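Local atomic coordinates of homospermidine synthase (Legionella pneumophila subsp. pneumophila str. Philadelphia 1, PDB entry 2PH5), a protein that binds NAD in a Rossmann domain and probably acts as a homospermidine synthase, forming the polyamine homospermidine. Residues T44-E49 / E75-T80; L31-F36 / Y59-K64; I101-N104 / L109-N112. All blocks are in the same frame, centred on the assembly; numbering follows the deposited sequence.

Contact 1: T44-E49 / E75-T80; sequences TIIAAE and EVIGST. With NAD (nicotinamide-adenine-dinucleotide), chain C.
The second strand of the NAD-binding Rossmann domain, strand 43-47, meets the short helix 73-76 and the 3-10 turn after it through Ile46 and Ile77, and then runs on into the loop that holds the adenosine ribose of the cofactor. Ile46 points toward the 75-80 segment; the extended chi2 (-178°) carries CD1 out toward Ile77. Ile77 starts off in a less direct line, and the bend at its chi2 (-61°) carries CD1 back to the strand, where Ile46 CD1 and Ile77 CD1 touch at 3.9 Å. Nearer the start of the strand Thr44 CG2 faces Thr80 OG1 at a looser 4.3 Å. The turn itself is tied back to the helix: Glu75 O accepts from both Ser79 N and Ser79 OG, the latter at 2.9 Å. Ile77 also packs on Ile68, whose backbone N binds NAD.

Just past the strand the contact turns polar. Glu49 OE1 accepts a hydrogen bond from NAD O2B at 2.6 Å, and Glu49 N donates to the same oxygen at 3.3 Å; Ala48 N adds a weak third bond. Ala48 CB lies over the adenine, 3.7 Å from both NAD C5A and NAD C6A, and Ala47 CA comes close to NAD N3A.

An acidic residue just beyond the second strand, gripping the adenosine ribose, is the classical mark of a Rossmann site for NAD. Here the carboxylate accepts a hydrogen bond from the O2B hydroxyl, the backbone amides donate to the same oxygen, and a negative charge so close would probably disfavour the 2'-phosphate of NADP. The isoleucine pair, wholly apolar, joins the strand leading into this site to the chain that follows helix 73-76.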
ATOM      1  N   THR A  44     -24.663 -21.169  25.388  1.00 26.60           N
ATOM      2  CA  THR A  44     -25.361 -19.897  25.562  1.00 27.14           C
ATOM      3  C   THR A  44     -24.395 -18.777  25.147  1.00 25.83           C
ATOM      4  O   THR A  44     -23.200 -18.848  25.438  1.00 26.06           O
ATOM      5  CB  THR A  44     -25.827 -19.712  27.042  1.00 28.59           C
ATOM      6  OG1 THR A  44     -26.197 -18.349  27.265  1.00 32.04           O
ATOM      7  CG2 THR A  44     -24.725 -20.102  28.010  1.00 30.82           C
ATOM      8  N   ILE A  45     -24.919 -17.770  24.448  1.00 24.35           N
ATOM      9  CA  ILE A  45     -24.128 -16.639  23.953  1.00 21.29           C
ATOM     10  C   ILE A  45     -24.648 -15.297  24.464  1.00 23.24           C
ATOM     11  O   ILE A  45     -25.843 -15.024  24.390  1.00 21.98           O
ATOM     12  CB  ILE A  45     -24.175 -16.551  22.416  1.00 19.66           C
ATOM     13  CG1 ILE A  45     -23.616 -17.827  21.795  1.00 17.31           C
ATOM     14  CG2 ILE A  45     -23.419 -15.314  21.931  1.00 16.50           C
ATOM     15  CD1 ILE A  45     -23.826 -17.884  20.300  1.00 11.07           C
ATOM     16  N   ILE A  46     -23.740 -14.460  24.956  1.00 24.36           N
ATOM     17  CA  ILE A  46     -24.090 -13.137  25.455  1.00 25.58           C
ATOM     18  C   ILE A  46     -23.219 -12.146  24.703  1.00 27.65           C
ATOM     19  O   ILE A  46     -21.996 -12.281  24.712  1.00 29.97           O
ATOM     20  CB  ILE A  46     -23.777 -13.002  26.943  1.00 26.16           C
ATOM     21  CG1 ILE A  46     -24.394 -14.178  27.696  1.00 26.65           C
ATOM     22  CG2 ILE A  46     -24.262 -11.646  27.455  1.00 22.89           C
ATOM     23  CD1 ILE A  46     -24.191 -14.131  29.180  1.00 29.27           C
ATOM     24  N   ALA A  47     -23.841 -11.161  24.057  1.00 27.42           N
ATOM     25  CA  ALA A  47     -23.111 -10.149  23.288  1.00 26.49           C
ATOM     26  C   ALA A  47     -23.860  -8.817  23.310  1.00 26.48           C
ATOM     27  O   ALA A  47     -25.077  -8.789  23.483  1.00 24.42           O
ATOM     28  CB  ALA A  47     -22.923 -10.624  21.858  1.00 25.05           C
ATOM     29  N   ALA A  48     -23.140  -7.717  23.120  1.00 28.23           N
ATOM     30  CA  ALA A  48     -23.769  -6.395  23.154  1.00 32.55           C
ATOM     31  C   ALA A  48     -24.440  -5.985  21.850  1.00 35.87           C
ATOM     32  O   ALA A  48     -25.454  -5.288  21.858  1.00 37.53           O
ATOM     33  CB  ALA A  48     -22.752  -5.348  23.551  1.00 30.60           C
ATOM     34  N   GLU A  49     -23.865  -6.409  20.732  1.00 39.45           N
ATOM     35  CA  GLU A  49     -24.407  -6.070  19.427  1.00 44.21           C
ATOM     36  C   GLU A  49     -24.867  -7.327  18.721  1.00 46.97           C
ATOM     37  O   GLU A  49     -24.206  -8.371  18.793  1.00 45.71           O
ATOM     38  CB  GLU A  49     -23.351  -5.383  18.559  1.00 44.88           C
ATOM     39  CG  GLU A  49     -22.856  -4.056  19.084  1.00 48.21           C
ATOM     40  CD  GLU A  49     -21.338  -3.964  19.070  1.00 50.79           C
ATOM     41  OE1 GLU A  49     -20.700  -4.590  19.947  1.00 50.73           O
ATOM     42  OE2 GLU A  49     -20.784  -3.275  18.178  1.00 51.44           O
ATOM     43  N   GLU A  75     -23.752 -10.353  38.365  1.00 36.39           N
ATOM     44  CA  GLU A  75     -25.044 -11.022  38.342  1.00 37.94           C
ATOM     45  C   GLU A  75     -25.359 -11.660  36.994  1.00 35.81           C
ATOM     46  O   GLU A  75     -25.748 -12.823  36.933  1.00 34.67           O
ATOM     47  CB  GLU A  75     -26.158 -10.049  38.729  1.00 41.63           C
ATOM     48  CG  GLU A  75     -27.526 -10.706  38.852  1.00 47.51           C
ATOM     49  CD  GLU A  75     -28.535  -9.835  39.582  1.00 53.49           C
ATOM     50  OE1 GLU A  75     -29.698 -10.277  39.746  1.00 56.88           O
ATOM     51  OE2 GLU A  75     -28.170  -8.710  39.997  1.00 57.14           O
ATOM     52  N   VAL A  76     -25.182 -10.906  35.915  1.00 34.19           N
ATOM     53  CA  VAL A  76     -25.466 -11.424  34.582  1.00 34.00           C
ATOM     54  C   VAL A  76     -24.620 -12.646  34.237  1.00 33.37           C
ATOM     55  O   VAL A  76     -25.153 -13.692  33.863  1.00 31.71           O
ATOM     56  CB  VAL A  76     -25.233 -10.346  33.503  1.00 32.84           C
ATOM     57  CG1 VAL A  76     -25.530 -10.914  32.134  1.00 32.56           C
ATOM     58  CG2 VAL A  76     -26.117  -9.141  33.770  1.00 33.68           C
ATOM     59  N   ILE A  77     -23.304 -12.505  34.363  1.00 34.58           N
ATOM     60  CA  ILE A  77     -22.369 -13.587  34.057  1.00 35.02           C
ATOM     61  C   ILE A  77     -22.343 -14.619  35.181  1.00 36.14           C
ATOM     62  O   ILE A  77     -22.299 -15.822  34.931  1.00 36.21           O
ATOM     63  CB  ILE A  77     -20.932 -13.040  33.856  1.00 33.62           C
ATOM     64  CG1 ILE A  77     -20.915 -11.989  32.741  1.00 32.75           C
ATOM     65  CG2 ILE A  77     -19.979 -14.178  33.541  1.00 30.77           C
ATOM     66  CD1 ILE A  77     -21.355 -12.511  31.385  1.00 34.12           C
ATOM     67  N   GLY A  78     -22.366 -14.137  36.419  1.00 37.70           N
ATOM     68  CA  GLY A  78     -22.332 -15.030  37.562  1.00 38.66           C
ATOM     69  C   GLY A  78     -23.471 -16.034  37.620  1.00 39.54           C
ATOM     70  O   GLY A  78     -23.260 -17.195  37.955  1.00 39.67           O
ATOM     71  N   SER A  79     -24.683 -15.601  37.292  1.00 40.45           N
ATOM     72  CA  SER A  79     -25.837 -16.488  37.339  1.00 42.82           C
ATOM     73  C   SER A  79     -25.880 -17.456  36.180  1.00 42.32           C
ATOM     74  O   SER A  79     -26.789 -18.281  36.080  1.00 43.10           O
ATOM     75  CB  SER A  79     -27.128 -15.675  37.351  1.00 44.01           C
ATOM     76  OG  SER A  79     -27.176 -14.859  38.506  1.00 49.95           O
ATOM     77  N   THR A  80     -24.892 -17.367  35.304  1.00 40.17           N
ATOM     78  CA  THR A  80     -24.873 -18.236  34.152  1.00 38.45           C
ATOM     79  C   THR A  80     -23.815 -19.331  34.262  1.00 36.27           C
ATOM     80  O   THR A  80     -23.786 -20.250  33.446  1.00 35.47           O
ATOM     81  CB  THR A  80     -24.646 -17.406  32.875  1.00 39.25           C
ATOM     82  OG1 THR A  80     -25.209 -18.094  31.759  1.00 43.07           O
ATOM     83  CG2 THR A  80     -23.160 -17.190  32.635  1.00 40.14           C
TER
HETATM   84  PA  NAD C 501     -15.244  -8.348  17.514  1.00 27.86           P
HETATM   85  O1A NAD C 501     -15.186  -6.871  17.793  1.00 26.13           O
HETATM   86  O2A NAD C 501     -15.557  -8.787  16.126  1.00 27.37           O
HETATM   87  O5B NAD C 501     -16.295  -9.077  18.511  1.00 25.38           O
HETATM   88  C5B NAD C 501     -16.277  -8.800  19.908  1.00 27.00           C
HETATM   89  C4B NAD C 501     -17.682  -9.084  20.474  1.00 29.21           C
HETATM   90  O4B NAD C 501     -17.622  -8.754  21.845  1.00 29.00           O
HETATM   91  C3B NAD C 501     -18.802  -8.243  19.854  1.00 28.14           C
HETATM   92  O3B NAD C 501     -19.842  -9.091  19.359  1.00 29.26           O
HETATM   93  C2B NAD C 501     -19.275  -7.366  20.979  1.00 28.91           C
HETATM   94  O2B NAD C 501     -20.643  -7.031  20.949  1.00 28.66           O
HETATM   95  C1B NAD C 501     -18.830  -8.129  22.228  1.00 28.62           C
HETATM   96  N9A NAD C 501     -18.533  -7.304  23.406  1.00 29.31           N
HETATM   97  C8A NAD C 501     -18.029  -5.993  23.350  1.00 29.97           C
HETATM   98  N7A NAD C 501     -18.545  -5.222  24.328  1.00 29.74           N
HETATM   99  C5A NAD C 501     -19.398  -6.010  25.022  1.00 30.34           C
HETATM  100  C6A NAD C 501     -20.199  -5.750  26.134  1.00 29.38           C
HETATM  101  N6A NAD C 501     -20.244  -4.572  26.757  1.00 26.74           N
HETATM  102  N1A NAD C 501     -20.978  -6.797  26.607  1.00 29.57           N
HETATM  103  C2A NAD C 501     -20.977  -8.045  26.019  1.00 28.17           C
HETATM  104  N3A NAD C 501     -20.190  -8.328  24.927  1.00 29.92           N
HETATM  105  C4A NAD C 501     -19.423  -7.298  24.463  1.00 29.62           C
HETATM  106  O3  NAD C 501     -13.805  -8.889  17.888  1.00 28.99           O
HETATM  107  PN  NAD C 501     -13.160 -10.358  17.929  1.00 29.46           P
HETATM  108  O1N NAD C 501     -11.863 -10.282  17.217  1.00 29.57           O
HETATM  109  O2N NAD C 501     -14.201 -11.336  17.451  1.00 25.34           O
HETATM  110  O5D NAD C 501     -12.982 -10.345  19.503  1.00 32.91           O
HETATM  111  C5D NAD C 501     -12.410 -11.367  20.281  1.00 34.33           C
HETATM  112  C4D NAD C 501     -10.986 -10.917  20.534  1.00 35.46           C
HETATM  113  O4D NAD C 501     -10.109 -11.938  20.140  1.00 35.99           O
HETATM  114  C3D NAD C 501     -10.150  -9.739  20.988  1.00 35.59           C
HETATM  115  O3D NAD C 501     -10.037  -9.690  22.402  1.00 35.53           O
HETATM  116  C2D NAD C 501      -8.828 -10.011  20.293  1.00 35.56           C
HETATM  117  O2D NAD C 501      -7.734  -9.383  20.899  1.00 37.50           O
HETATM  118  C1D NAD C 501      -8.759 -11.534  20.274  1.00 34.30           C
HETATM  119  N1N NAD C 501      -8.077 -12.157  19.116  1.00 33.51           N
HETATM  120  C2N NAD C 501      -6.984 -12.971  19.311  1.00 32.92           C
HETATM  121  C3N NAD C 501      -6.386 -13.558  18.175  1.00 32.90           C
HETATM  122  C7N NAD C 501      -5.210 -14.464  18.290  1.00 31.18           C
HETATM  123  O7N NAD C 501      -4.712 -14.999  17.129  1.00 32.78           O
HETATM  124  N7N NAD C 501      -4.661 -14.782  19.444  1.00 30.93           N
HETATM  125  C4N NAD C 501      -6.897 -13.317  16.859  1.00 33.89           C
HETATM  126  C5N NAD C 501      -8.016 -12.472  16.706  1.00 33.84           C
HETATM  127  C6N NAD C 501      -8.610 -11.894  17.812  1.00 32.74           C

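Contact 2: L31-F36 / Y59-K64; sequences LIFEKF and YGVSFK
With chi1 at -70° in both Phe33 and Tyr59, each ring lies beside its own backbone N and opposite its carbonyl carbon, and the two rings reach for one another from facing stretches of chain. Within the Rossmann fold this joins helix 23-35, the helix that follows the first strand, where Phe33 sits near the C-terminal end, to the end of helix 55-59, closed by Tyr59, and the loop leading into strand 62-65. The ring planes are nearly parallel, 8° apart, but slid so far past each other that they barely overlap; the centroids stand 5.2 Å apart. The closest approach is Phe33 CD2 to Tyr59 CD1 at 3.4 Å.

Directly after Tyr59 the chain turns at Gly60, the C-prime residue of a Schellman motif, whose positive phi (70°) ends the helix and sends the backbone on to Val61. Phe33 and Val61 both rest on Val43 of the neighbouring strand, while Met29 and Pro30 on helix 23-35 and Pro387 also touch Tyr59. Val61 supplies the last piece: its CG2 comes in at the edge of the Phe33 ring, near the ring plane, 3.6 Å from Phe33 CZ.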
ATOM      1  N   LEU A  31     -16.363 -25.547  15.369  1.00 27.40           N
ATOM      2  CA  LEU A  31     -15.369 -26.397  16.024  1.00 26.17           C
ATOM      3  C   LEU A  31     -15.833 -26.995  17.352  1.00 25.50           C
ATOM      4  O   LEU A  31     -15.384 -28.069  17.748  1.00 24.84           O
ATOM      5  CB  LEU A  31     -14.047 -25.627  16.229  1.00 24.05           C
ATOM      6  CG  LEU A  31     -13.092 -25.516  15.030  1.00 22.71           C
ATOM      7  CD1 LEU A  31     -13.778 -24.766  13.914  1.00 21.19           C
ATOM      8  CD2 LEU A  31     -11.798 -24.802  15.422  1.00 22.48           C
ATOM      9  N   ILE A  32     -16.737 -26.310  18.038  1.00 26.93           N
ATOM     10  CA  ILE A  32     -17.233 -26.808  19.310  1.00 28.91           C
ATOM     11  C   ILE A  32     -18.155 -28.008  19.102  1.00 32.25           C
ATOM     12  O   ILE A  32     -18.073 -29.005  19.823  1.00 32.55           O
ATOM     13  CB  ILE A  32     -17.996 -25.719  20.053  1.00 27.04           C
ATOM     14  CG1 ILE A  32     -17.116 -24.472  20.170  1.00 26.45           C
ATOM     15  CG2 ILE A  32     -18.403 -26.227  21.425  1.00 27.47           C
ATOM     16  CD1 ILE A  32     -17.809 -23.286  20.796  1.00 26.85           C
ATOM     17  N   PHE A  33     -19.034 -27.913  18.113  1.00 33.53           N
ATOM     18  CA  PHE A  33     -19.946 -29.010  17.834  1.00 34.57           C
ATOM     19  C   PHE A  33     -19.248 -30.104  17.047  1.00 35.46           C
ATOM     20  O   PHE A  33     -19.759 -31.212  16.920  1.00 35.95           O
ATOM     21  CB  PHE A  33     -21.165 -28.501  17.071  1.00 33.06           C
ATOM     22  CG  PHE A  33     -22.068 -27.650  17.902  1.00 33.87           C
ATOM     23  CD1 PHE A  33     -22.807 -28.212  18.938  1.00 33.29           C
ATOM     24  CD2 PHE A  33     -22.151 -26.279  17.681  1.00 33.47           C
ATOM     25  CE1 PHE A  33     -23.620 -27.417  19.748  1.00 33.83           C
ATOM     26  CE2 PHE A  33     -22.960 -25.475  18.483  1.00 33.61           C
ATOM     27  CZ  PHE A  33     -23.695 -26.044  19.519  1.00 32.89           C
ATOM     28  N   GLU A  34     -18.065 -29.791  16.533  1.00 37.20           N
ATOM     29  CA  GLU A  34     -17.300 -30.757  15.759  1.00 39.02           C
ATOM     30  C   GLU A  34     -16.447 -31.625  16.681  1.00 39.39           C
ATOM     31  O   GLU A  34     -16.203 -32.795  16.394  1.00 41.34           O
ATOM     32  CB  GLU A  34     -16.406 -30.030  14.754  1.00 41.33           C
ATOM     33  CG  GLU A  34     -15.723 -30.936  13.739  1.00 45.36           C
ATOM     34  CD  GLU A  34     -14.755 -30.180  12.846  1.00 48.56           C
ATOM     35  OE1 GLU A  34     -15.030 -28.999  12.527  1.00 51.24           O
ATOM     36  OE2 GLU A  34     -13.723 -30.762  12.454  1.00 50.84           O
ATOM     37  N   LYS A  35     -16.009 -31.050  17.796  1.00 38.27           N
ATOM     38  CA  LYS A  35     -15.177 -31.762  18.755  1.00 38.25           C
ATOM     39  C   LYS A  35     -15.918 -32.205  20.016  1.00 37.77           C
ATOM     40  O   LYS A  35     -15.386 -32.978  20.814  1.00 37.94           O
ATOM     41  CB  LYS A  35     -13.994 -30.881  19.155  1.00 38.71           C
ATOM     42  CG  LYS A  35     -12.897 -30.806  18.123  1.00 37.88           C
ATOM     43  CD  LYS A  35     -12.040 -32.025  18.233  1.00 38.15           C
ATOM     44  CE  LYS A  35     -10.778 -31.887  17.432  1.00 38.50           C
ATOM     45  NZ  LYS A  35      -9.997 -33.137  17.595  1.00 39.65           N
ATOM     46  N   PHE A  36     -17.140 -31.723  20.205  1.00 37.43           N
ATOM     47  CA  PHE A  36     -17.895 -32.086  21.396  1.00 37.60           C
ATOM     48  C   PHE A  36     -19.247 -32.698  21.090  1.00 38.38           C
ATOM     49  O   PHE A  36     -19.982 -32.208  20.233  1.00 39.37           O
ATOM     50  CB  PHE A  36     -18.069 -30.859  22.292  1.00 33.90           C
ATOM     51  CG  PHE A  36     -16.792 -30.386  22.909  1.00 31.19           C
ATOM     52  CD1 PHE A  36     -16.318 -30.957  24.081  1.00 32.06           C
ATOM     53  CD2 PHE A  36     -16.035 -29.400  22.292  1.00 30.35           C
ATOM     54  CE1 PHE A  36     -15.101 -30.550  24.632  1.00 31.10           C
ATOM     55  CE2 PHE A  36     -14.817 -28.986  22.834  1.00 27.94           C
ATOM     56  CZ  PHE A  36     -14.350 -29.561  24.004  1.00 28.12           C
ATOM     57  N   TYR A  59     -27.226 -23.340  14.443  1.00 26.71           N
ATOM     58  CA  TYR A  59     -26.894 -24.331  15.454  1.00 25.93           C
ATOM     59  C   TYR A  59     -27.954 -24.413  16.544  1.00 26.88           C
ATOM     60  O   TYR A  59     -27.962 -25.351  17.343  1.00 26.75           O
ATOM     61  CB  TYR A  59     -25.525 -24.013  16.057  1.00 24.40           C
ATOM     62  CG  TYR A  59     -24.387 -24.243  15.085  1.00 24.17           C
ATOM     63  CD1 TYR A  59     -23.910 -25.534  14.833  1.00 23.61           C
ATOM     64  CD2 TYR A  59     -23.810 -23.175  14.388  1.00 23.10           C
ATOM     65  CE1 TYR A  59     -22.891 -25.759  13.912  1.00 22.89           C
ATOM     66  CE2 TYR A  59     -22.792 -23.386  13.465  1.00 21.41           C
ATOM     67  CZ  TYR A  59     -22.339 -24.684  13.233  1.00 24.76           C
ATOM     68  OH  TYR A  59     -21.350 -24.910  12.307  1.00 27.29           O
ATOM     69  N   GLY A  60     -28.851 -23.431  16.565  1.00 26.63           N
ATOM     70  CA  GLY A  60     -29.903 -23.413  17.567  1.00 26.85           C
ATOM     71  C   GLY A  60     -29.376 -23.109  18.959  1.00 26.49           C
ATOM     72  O   GLY A  60     -29.796 -23.719  19.945  1.00 26.96           O
ATOM     73  N   VAL A  61     -28.447 -22.165  19.042  1.00 25.60           N
ATOM     74  CA  VAL A  61     -27.873 -21.793  20.320  1.00 26.09           C
ATOM     75  C   VAL A  61     -28.472 -20.482  20.794  1.00 25.32           C
ATOM     76  O   VAL A  61     -28.552 -19.513  20.042  1.00 24.74           O
ATOM     77  CB  VAL A  61     -26.322 -21.697  20.217  1.00 25.54           C
ATOM     78  CG1 VAL A  61     -25.730 -21.090  21.474  1.00 21.92           C
ATOM     79  CG2 VAL A  61     -25.745 -23.094  19.999  1.00 24.85           C
ATOM     80  N   SER A  62     -28.920 -20.476  22.044  1.00 25.38           N
ATOM     81  CA  SER A  62     -29.520 -19.298  22.661  1.00 26.04           C
ATOM     82  C   SER A  62     -28.591 -18.086  22.541  1.00 24.54           C
ATOM     83  O   SER A  62     -27.377 -18.210  22.686  1.00 26.46           O
ATOM     84  CB  SER A  62     -29.805 -19.609  24.137  1.00 27.91           C
ATOM     85  OG  SER A  62     -30.145 -18.443  24.863  1.00 31.86           O
ATOM     86  N   PHE A  63     -29.160 -16.918  22.268  1.00 24.46           N
ATOM     87  CA  PHE A  63     -28.375 -15.687  22.137  1.00 23.96           C
ATOM     88  C   PHE A  63     -29.050 -14.563  22.912  1.00 23.06           C
ATOM     89  O   PHE A  63     -30.196 -14.205  22.646  1.00 22.42           O
ATOM     90  CB  PHE A  63     -28.227 -15.285  20.659  1.00 25.94           C
ATOM     91  CG  PHE A  63     -27.404 -14.041  20.445  1.00 26.43           C
ATOM     92  CD1 PHE A  63     -27.944 -12.779  20.673  1.00 28.96           C
ATOM     93  CD2 PHE A  63     -26.077 -14.134  20.042  1.00 29.72           C
ATOM     94  CE1 PHE A  63     -27.175 -11.622  20.504  1.00 30.26           C
ATOM     95  CE2 PHE A  63     -25.292 -12.984  19.869  1.00 30.99           C
ATOM     96  CZ  PHE A  63     -25.844 -11.725  20.102  1.00 31.02           C
ATOM     97  N   LYS A  64     -28.323 -14.012  23.872  1.00 22.03           N
ATOM     98  CA  LYS A  64     -28.842 -12.942  24.703  1.00 22.77           C
ATOM     99  C   LYS A  64     -28.166 -11.616  24.381  1.00 23.45           C
ATOM    100  O   LYS A  64     -26.947 -11.481  24.498  1.00 23.32           O
ATOM    101  CB  LYS A  64     -28.636 -13.295  26.182  1.00 22.23           C
ATOM    102  CG  LYS A  64     -28.909 -12.159  27.152  1.00 22.37           C
ATOM    103  CD  LYS A  64     -30.363 -11.745  27.144  1.00 26.92           C
ATOM    104  CE  LYS A  64     -30.626 -10.630  28.150  1.00 28.06           C
ATOM    105  NZ  LYS A  64     -32.091 -10.407  28.325  1.00 31.59           N
TER

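Contact 3: I101-N104 / L109-N112; sequences ILCN and LYIN
Cys103 and Tyr110 make the tight part of this contact, inside the beta-alpha-beta unit formed by strand 86-89, helix 96-106 and strand 109-112. Helix and returning strand come close here, with Cys103 CA 6.5 Å from Leu109 CA. The sulfur lies at the edge of the Tyr110 ring, near its plane: SG of Cys103 is 3.8 Å from CD2 of Tyr110 and 5.1 Å from the ring centroid, 77° off the ring normal. The same sulfur also approaches the main chain, 3.8 Å from Leu109 O. A chi1 of 170° swings the tyrosine ring to the side opposite its backbone N, and its CB and CD2 both meet the sulfur. Leu87 of the neighbouring strand packs on Cys103 as well, and the three touching residues are all buried.

The neighbouring residue faces the other way: Asn104 points away from the strand and is partly exposed; its OD1 accepts from the backbone N of Gln149 and of Lys150, tying the outer side of the helix to a loop instead. Leu109 likewise turns its side chain away, onto Phe86 and Pro411.

The contact is thus a sulfur-aromatic one, held by dispersion and shape. The ring's polar end is satisfied separately, Tyr110 OH being hydrogen-bonded to Asp89 OD1, and that bond together with the sulfur at its edge should limit how the ring can turn.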
ATOM      1  N   ILE A 101     -11.439 -13.924  37.948  1.00 22.24           N
ATOM      2  CA  ILE A 101     -11.756 -14.060  39.365  1.00 23.58           C
ATOM      3  C   ILE A 101     -13.161 -14.644  39.533  1.00 24.06           C
ATOM      4  O   ILE A 101     -13.356 -15.615  40.265  1.00 24.99           O
ATOM      5  CB  ILE A 101     -11.675 -12.680  40.064  1.00 24.20           C
ATOM      6  CG1 ILE A 101     -10.213 -12.243  40.145  1.00 23.97           C
ATOM      7  CG2 ILE A 101     -12.316 -12.732  41.438  1.00 22.66           C
ATOM      8  CD1 ILE A 101     -10.032 -10.761  40.349  1.00 24.74           C
ATOM      9  N   LEU A 102     -14.132 -14.054  38.844  1.00 25.09           N
ATOM     10  CA  LEU A 102     -15.509 -14.518  38.916  1.00 26.14           C
ATOM     11  C   LEU A 102     -15.619 -16.004  38.600  1.00 26.09           C
ATOM     12  O   LEU A 102     -16.310 -16.741  39.303  1.00 26.29           O
ATOM     13  CB  LEU A 102     -16.391 -13.730  37.946  1.00 26.31           C
ATOM     14  CG  LEU A 102     -17.850 -14.208  37.836  1.00 28.84           C
ATOM     15  CD1 LEU A 102     -18.533 -14.152  39.205  1.00 25.41           C
ATOM     16  CD2 LEU A 102     -18.598 -13.329  36.836  1.00 29.97           C
ATOM     17  N   CYS A 103     -14.946 -16.440  37.541  1.00 25.75           N
ATOM     18  CA  CYS A 103     -14.994 -17.841  37.163  1.00 27.15           C
ATOM     19  C   CYS A 103     -14.485 -18.730  38.280  1.00 28.48           C
ATOM     20  O   CYS A 103     -15.074 -19.778  38.570  1.00 28.22           O
ATOM     21  CB  CYS A 103     -14.174 -18.095  35.901  1.00 26.22           C
ATOM     22  SG  CYS A 103     -15.015 -17.629  34.379  1.00 28.43           S
ATOM     23  N   ASN A 104     -13.388 -18.314  38.904  1.00 29.51           N
ATOM     24  CA  ASN A 104     -12.809 -19.085  39.998  1.00 32.43           C
ATOM     25  C   ASN A 104     -13.828 -19.256  41.123  1.00 32.54           C
ATOM     26  O   ASN A 104     -14.025 -20.358  41.636  1.00 32.37           O
ATOM     27  CB  ASN A 104     -11.560 -18.390  40.539  1.00 33.87           C
ATOM     28  CG  ASN A 104     -10.924 -19.157  41.679  1.00 36.06           C
ATOM     29  OD1 ASN A 104     -10.453 -20.287  41.500  1.00 34.75           O
ATOM     30  ND2 ASN A 104     -10.911 -18.550  42.865  1.00 33.96           N
ATOM     31  N   LEU A 109     -14.353 -23.018  34.359  1.00 19.64           N
ATOM     32  CA  LEU A 109     -13.163 -22.879  33.521  1.00 18.80           C
ATOM     33  C   LEU A 109     -13.216 -21.562  32.753  1.00 17.65           C
ATOM     34  O   LEU A 109     -14.270 -20.938  32.634  1.00 15.23           O
ATOM     35  CB  LEU A 109     -13.086 -24.038  32.518  1.00 19.30           C
ATOM     36  CG  LEU A 109     -12.231 -25.259  32.865  1.00 23.20           C
ATOM     37  CD1 LEU A 109     -11.951 -25.325  34.379  1.00 22.51           C
ATOM     38  CD2 LEU A 109     -12.944 -26.503  32.365  1.00 19.15           C
ATOM     39  N   TYR A 110     -12.088 -21.146  32.204  1.00 18.53           N
ATOM     40  CA  TYR A 110     -12.072 -19.897  31.464  1.00 18.60           C
ATOM     41  C   TYR A 110     -10.931 -19.898  30.473  1.00 18.76           C
ATOM     42  O   TYR A 110      -9.902 -20.523  30.722  1.00 21.44           O
ATOM     43  CB  TYR A 110     -11.914 -18.721  32.438  1.00 17.69           C
ATOM     44  CG  TYR A 110     -11.638 -17.388  31.778  1.00 17.33           C
ATOM     45  CD1 TYR A 110     -10.386 -17.104  31.226  1.00 15.79           C
ATOM     46  CD2 TYR A 110     -12.619 -16.398  31.728  1.00 18.85           C
ATOM     47  CE1 TYR A 110     -10.113 -15.872  30.646  1.00 15.53           C
ATOM     48  CE2 TYR A 110     -12.354 -15.157  31.148  1.00 19.14           C
ATOM     49  CZ  TYR A 110     -11.092 -14.904  30.612  1.00 17.66           C
ATOM     50  OH  TYR A 110     -10.801 -13.671  30.074  1.00 19.80           O
ATOM     51  N   ILE A 111     -11.137 -19.213  29.349  1.00 16.49           N
ATOM     52  CA  ILE A 111     -10.131 -19.068  28.301  1.00 15.75           C
ATOM     53  C   ILE A 111     -10.388 -17.753  27.555  1.00 15.89           C
ATOM     54  O   ILE A 111     -11.501 -17.242  27.568  1.00 17.11           O
ATOM     55  CB  ILE A 111     -10.205 -20.216  27.259  1.00 15.77           C
ATOM     56  CG1 ILE A 111      -9.065 -20.085  26.253  1.00 13.40           C
ATOM     57  CG2 ILE A 111     -11.503 -20.139  26.464  1.00 14.34           C
ATOM     58  CD1 ILE A 111      -8.914 -21.284  25.355  1.00 11.14           C
ATOM     59  N   ASN A 112      -9.356 -17.197  26.933  1.00 15.50           N
ATOM     60  CA  ASN A 112      -9.509 -15.992  26.138  1.00 18.32           C
ATOM     61  C   ASN A 112      -8.421 -15.974  25.088  1.00 19.64           C
ATOM     62  O   ASN A 112      -7.431 -16.711  25.186  1.00 19.67           O
ATOM     63  CB  ASN A 112      -9.471 -14.701  26.996  1.00 20.33           C
ATOM     64  CG  ASN A 112      -8.056 -14.291  27.439  1.00 22.22           C
ATOM     65  OD1 ASN A 112      -7.886 -13.281  28.125  1.00 21.88           O
ATOM     66  ND2 ASN A 112      -7.051 -15.062  27.048  1.00 21.62           N
TER

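Overall arrangement
All three contacts belong to the parallel sheet of the Rossmann domain. Contacts 1 and 2 alternate along the chain, in the order 31-36, 44-49, 59-64, 75-80, and contact 3 follows. The centres of contacts 1 and 2 are about 15 Å apart, and neighbouring strands 43-47 and 62-65 join them through backbone bonds such as Ile45 O to Lys64 N. Contact 3, centred about 13 Å from contact 1, touches it where Leu102 packs on Ile77, so helix 96-106 packs beside the chain following helix 73-76 over one face of the sheet. Contact 2, about 19 Å from contact 3, packs the opposite face. Strand 43-47, between these layers, leads to the NAD ribose.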